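Local atomic coordinates of PUA domain-containing protein (PDB entry 3D79), a protein that has no established function but, as a PUA domain-containing protein of a hyperthermophilic archaeon, probably binds RNA. Residues G151-M154 with K155-R159; E88-R91 with K92-R95. All blocks are in the same frame, centred on the assembly; numbering follows the deposited sequence.

How the contacts relate
Contacts 1 and 2 are both local contacts within a continuous piece of chain, made between residues three to five positions apart, and they illustrate two ways of ordering a short turn: mainly by backbone bonds, or with an aromatic side chain added. Contact 2 comes first in the sequence and lies deeper, its centre about 11 Å from the centre of the chain; contact 1 lies about 20 Å out. Their centres are about 18 Å apart and their nearest atoms about 7 Å, without touching. What they share is a neighbour, the loop 122-125: Arg95 of contact 2 bonds Asp122 and packs on Ile125, while contact 1 engages Glu123 and Ile125.

Contact 1: residues G151-M154 with K155-R159; sequences GKVM and KEKNR
The flat groups that meet here are peptides: the carbonyl of Gly151 points its oxygen at the N-H of Lys155, and that of Val153 points its oxygen at the N-H of Lys157, so this is the last turn of the short helix 151-156 in the PUA domain. Lys155 N reaches Gly151 O at 3.2 Å, tilted 25° from the carbonyl plane. Lys155 CG lies 3.5 Å from Gly151 O, which leaves the first methylenes of the lysine lying beside the bond. Val153 O is met almost end-on by Lys157 N, 2.9 Å away, with a C=O...N angle of 164°. Between them Glu156 N is held by two weak bonds, to Lys152 O and Val153 O. Lys157 is the first residue to leave helical geometry, yet its N-H still closes the final turn.

The side chains sort themselves by direction. Met154 is buried, packing on Ile118 and Ala121 of strand 118-121, and ties the helix to the sheet. Lys155, bent at chi3, carries its ammonium to a salt bridge with Glu123, whose carboxylate is also a distant, weak partner of Lys152; the negative charge probably offsets part of this basic surface. Gly151 is joined through its backbone to Ile125, and Val153 N is hydrogen-bonded to Ser150 OG one residue before the turn.

Val153 and Lys157, one turn apart, run side by side in the same direction. With CG1 anti to its backbone N (chi1 168°), the valine turns this methyl toward the lysine chain. It is the aliphatic part of Lys157 that receives it: Val153 CG1 sits 3.7 Å from Lys157 CG and equally far from Lys157 CD.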
loop_
_atom_site.group_PDB
_atom_site.type_symbol
_atom_site.label_atom_id
_atom_site.label_comp_id
_atom_site.label_asym_id
_atom_site.label_seq_id
_atom_site.Cartn_x
_atom_site.Cartn_y
_atom_site.Cartn_z
ATOM N N GLY A 151 7.016 4.408 12.858
ATOM C CA GLY A 151 5.630 4.454 13.328
ATOM C C GLY A 151 5.485 5.172 14.659
ATOM O O GLY A 151 4.559 5.964 14.849
ATOM N N LYS A 152 6.405 4.894 15.584
ATOM C CA LYS A 152 6.427 5.567 16.884
ATOM C C LYS A 152 6.575 7.079 16.735
ATOM O O LYS A 152 5.864 7.849 17.387
ATOM C CB LYS A 152 7.563 5.024 17.751
ATOM C CG LYS A 152 7.293 3.637 18.330
ATOM C CD LYS A 152 8.487 3.119 19.137
ATOM C CE LYS A 152 8.674 3.881 20.443
ATOM N NZ LYS A 152 7.663 3.511 21.480
ATOM N N VAL A 153 7.501 7.493 15.875
ATOM C CA VAL A 153 7.751 8.917 15.653
ATOM C C VAL A 153 6.540 9.586 14.993
ATOM O O VAL A 153 6.179 10.713 15.343
ATOM C CB VAL A 153 9.077 9.151 14.879
ATOM C CG1 VAL A 153 9.193 10.594 14.405
ATOM C CG2 VAL A 153 10.266 8.789 15.768
ATOM N N MET A 154 5.889 8.870 14.072
ATOM C CA MET A 154 4.655 9.354 13.444
ATOM C C MET A 154 3.563 9.679 14.464
ATOM O O MET A 154 2.818 10.643 14.287
ATOM C CB MET A 154 4.108 8.335 12.438
ATOM C CG MET A 154 4.937 8.151 11.185
ATOM S SD MET A 154 4.027 7.115 10.020
ATOM C CE MET A 154 5.301 6.768 8.802
ATOM N N LYS A 155 3.465 8.867 15.516
ATOM C CA LYS A 155 2.469 9.074 16.566
ATOM C C LYS A 155 2.825 10.210 17.530
ATOM O O LYS A 155 1.938 10.850 18.099
ATOM C CB LYS A 155 2.244 7.771 17.344
ATOM C CG LYS A 155 1.556 6.689 16.516
ATOM C CD LYS A 155 1.557 5.338 17.233
ATOM C CE LYS A 155 0.580 5.324 18.397
ATOM N NZ LYS A 155 0.720 4.080 19.214
ATOM N N GLU A 156 4.123 10.444 17.700
ATOM C CA GLU A 156 4.663 11.407 18.663
ATOM C C GLU A 156 4.736 12.832 18.113
ATOM O O GLU A 156 4.487 13.803 18.839
ATOM C CB GLU A 156 6.059 10.950 19.099
ATOM C CG GLU A 156 6.813 11.904 20.039
ATOM C CD GLU A 156 6.308 11.888 21.484
ATOM O OE1 GLU A 156 5.608 10.929 21.888
ATOM O OE2 GLU A 156 6.624 12.851 22.221
ATOM N N LYS A 157 5.094 12.950 16.839
ATOM C CA LYS A 157 5.356 14.257 16.233
ATOM C C LYS A 157 4.118 14.883 15.614
ATOM O O LYS A 157 3.291 14.194 15.016
ATOM C CB LYS A 157 6.467 14.160 15.183
ATOM C CG LYS A 157 7.814 13.735 15.743
ATOM C CD LYS A 157 8.969 14.274 14.917
ATOM C CE LYS A 157 9.599 15.488 15.592
ATOM N NZ LYS A 157 10.531 15.105 16.701
ATOM N N ASN A 158 3.995 16.198 15.773
ATOM C CA ASN A 158 2.953 16.950 15.081
ATOM C C ASN A 158 3.538 17.860 13.991
ATOM O O ASN A 158 2.835 18.717 13.458
ATOM C CB ASN A 158 2.113 17.763 16.079
ATOM C CG ASN A 158 2.891 18.920 16.704
ATOM O OD1 ASN A 158 4.066 18.787 17.042
ATOM N ND2 ASN A 158 2.221 20.055 16.878
ATOM N N ARG A 159 4.818 17.655 13.670
ATOM C CA ARG A 159 5.514 18.399 12.614
ATOM C C ARG A 159 6.433 17.488 11.816
ATOM O O ARG A 159 6.960 16.511 12.349
ATOM C CB ARG A 159 6.337 19.542 13.216
ATOM C CG ARG A 159 5.493 20.641 13.837
ATOM C CD ARG A 159 6.358 21.690 14.503
ATOM N NE ARG A 159 7.109 22.491 13.533
ATOM C CZ ARG A 159 6.597 23.491 12.826
ATOM N NH1 ARG A 159 5.321 23.836 12.959
ATOM N NH2 ARG A 159 7.376 24.155 11.972
#

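Contact 2: residues E88-R91 with K92-R95; sequences EDLR and KWPR
Leu90 lays a methyl squarely over the indole of Trp93, and the rest of the turn is built round that contact. Leu90 CD2 is 3.6 Å from the centroid of the six-membered ring of Trp93 and only 11° off the ring normal, a textbook CH-pi contact. With CG anti to the carbonyl carbon (chi1 -56°) and CD1 continuing the leucine chain away, the other branch, CD2, is set over the ring. Glu88 meets the same indole differently. Its chain crosses the Trp93 side chain at about a right angle, with Glu88 CB 3.8 Å from Trp93 NE1, neither over a face nor at an edge, while the planes of carboxylate and indole are 26° apart. The carboxylate is joined to the ring through water: the water donates to Glu88 OE1 at 2.7 Å and, lying in the indole plane, accepts from Trp93 NE1 at 2.9 Å. The pyrrole N-H is thus satisfied.

Exchanging Trp93 for an alanine would probably strip Leu90 CD2 of its aromatic partner, leave the bridging water without its N-H donor, and open a gap beside Ile36, Met40 and Phe132.

On the outer side, Arg91 grips Asp89 side-on through NE and NH2, the straighter salt-bridge contact being Arg91 NH2 to Asp89 OD2 at 2.8 Å. Asp89 OD1 also takes the backbone N-H of Arg91 from above the carboxylate plane, so one aspartate fixes both ends of the arginine. Backbone bonds from Lys92 N to Asp89 O (3.2 Å) and from Trp93 N to Leu90 O (3.1 Å) then wind the chain tightly.

By packing on helix 34-40 and on strand 130-135, Trp93 joins the Pre-PUA-like part to the PUA sheet. Such three-residue-spaced bonds, opened by an Asx turn at Asp89, characterise a short 3-10 turn in a connecting loop.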
loop_
_atom_site.group_PDB
_atom_site.type_symbol
_atom_site.label_atom_id
_atom_site.label_comp_id
_atom_site.label_asym_id
_atom_site.label_seq_id
_atom_site.Cartn_x
_atom_site.Cartn_y
_atom_site.Cartn_z
ATOM N N GLU A 88 -12.177 -6.092 6.067
ATOM C CA GLU A 88 -11.434 -5.914 7.307
ATOM C C GLU A 88 -11.345 -4.437 7.654
ATOM O O GLU A 88 -11.413 -3.581 6.766
ATOM C CB GLU A 88 -9.993 -6.416 7.147
ATOM C CG GLU A 88 -9.837 -7.776 6.507
ATOM C CD GLU A 88 -10.380 -8.897 7.371
ATOM O OE1 GLU A 88 -10.214 -8.848 8.615
ATOM O OE2 GLU A 88 -10.961 -9.841 6.798
ATOM N N ASP A 89 -11.165 -4.143 8.937
ATOM C CA ASP A 89 -10.880 -2.772 9.351
ATOM C C ASP A 89 -9.380 -2.506 9.229
ATOM O O ASP A 89 -8.588 -2.922 10.080
ATOM C CB ASP A 89 -11.375 -2.509 10.776
ATOM C CG ASP A 89 -11.317 -1.044 11.155
ATOM O OD1 ASP A 89 -10.766 -0.226 10.369
ATOM O OD2 ASP A 89 -11.823 -0.707 12.242
ATOM N N LEU A 90 -9.000 -1.797 8.163
ATOM C CA LEU A 90 -7.591 -1.494 7.895
ATOM C C LEU A 90 -6.981 -0.536 8.917
ATOM O O LEU A 90 -5.757 -0.394 8.986
ATOM C CB LEU A 90 -7.413 -0.925 6.478
ATOM C CG LEU A 90 -7.912 -1.714 5.265
ATOM C CD1 LEU A 90 -7.463 -0.993 4.003
ATOM C CD2 LEU A 90 -7.428 -3.158 5.260
ATOM N N ARG A 91 -7.827 0.100 9.726
ATOM C CA ARG A 91 -7.344 0.989 10.786
ATOM C C ARG A 91 -6.575 0.232 11.874
ATOM O O ARG A 91 -5.983 0.851 12.760
ATOM C CB ARG A 91 -8.487 1.797 11.407
ATOM C CG ARG A 91 -9.208 2.747 10.440
ATOM C CD ARG A 91 -10.515 3.264 11.023
ATOM N NE ARG A 91 -11.080 2.296 11.951
ATOM C CZ ARG A 91 -11.008 2.383 13.278
ATOM N NH1 ARG A 91 -10.423 3.422 13.857
ATOM N NH2 ARG A 91 -11.526 1.422 14.026
ATOM N N LYS A 92 -6.582 -1.101 11.806
ATOM C CA LYS A 92 -5.839 -1.914 12.766
ATOM C C LYS A 92 -4.773 -2.816 12.131
ATOM O O LYS A 92 -4.219 -3.694 12.795
ATOM C CB LYS A 92 -6.813 -2.719 13.642
ATOM C CG LYS A 92 -7.703 -1.848 14.522
ATOM C CD LYS A 92 -6.889 -1.161 15.621
ATOM C CE LYS A 92 -7.700 -0.111 16.356
ATOM N NZ LYS A 92 -6.994 0.298 17.607
ATOM N N TRP A 93 -4.468 -2.569 10.859
ATOM C CA TRP A 93 -3.538 -3.403 10.084
ATOM C C TRP A 93 -2.066 -3.024 10.246
ATOM O O TRP A 93 -1.747 -1.877 10.594
ATOM C CB TRP A 93 -3.904 -3.346 8.599
ATOM C CG TRP A 93 -4.768 -4.476 8.118
ATOM C CD1 TRP A 93 -5.726 -5.149 8.830
ATOM C CD2 TRP A 93 -4.783 -5.032 6.801
ATOM N NE1 TRP A 93 -6.317 -6.106 8.039
ATOM C CE2 TRP A 93 -5.762 -6.051 6.787
ATOM C CE3 TRP A 93 -4.061 -4.767 5.625
ATOM C CZ2 TRP A 93 -6.035 -6.815 5.645
ATOM C CZ3 TRP A 93 -4.335 -5.528 4.488
ATOM C CH2 TRP A 93 -5.315 -6.538 4.511
ATOM N N PRO A 94 -1.158 -3.982 9.974
ATOM C CA PRO A 94 0.256 -3.643 9.914
ATOM C C PRO A 94 0.517 -2.681 8.761
ATOM O O PRO A 94 -0.223 -2.687 7.763
ATOM C CB PRO A 94 0.951 -4.983 9.626
ATOM C CG PRO A 94 -0.063 -6.035 9.844
ATOM C CD PRO A 94 -1.405 -5.410 9.689
ATOM N N ARG A 95 1.553 -1.863 8.924
ATOM C CA ARG A 95 2.003 -0.874 7.931
ATOM C C ARG A 95 1.008 0.259 7.671
ATOM O O ARG A 95 1.127 0.976 6.681
ATOM C CB ARG A 95 2.410 -1.539 6.606
ATOM C CG ARG A 95 3.542 -2.553 6.722
ATOM C CD ARG A 95 4.814 -1.920 7.288
ATOM N NE ARG A 95 5.938 -2.857 7.338
ATOM C CZ ARG A 95 6.803 -3.066 6.347
ATOM N NH1 ARG A 95 6.688 -2.420 5.189
ATOM N NH2 ARG A 95 7.785 -3.943 6.517
HETATM O O HOH W 1 -7.924 -7.924 9.687
#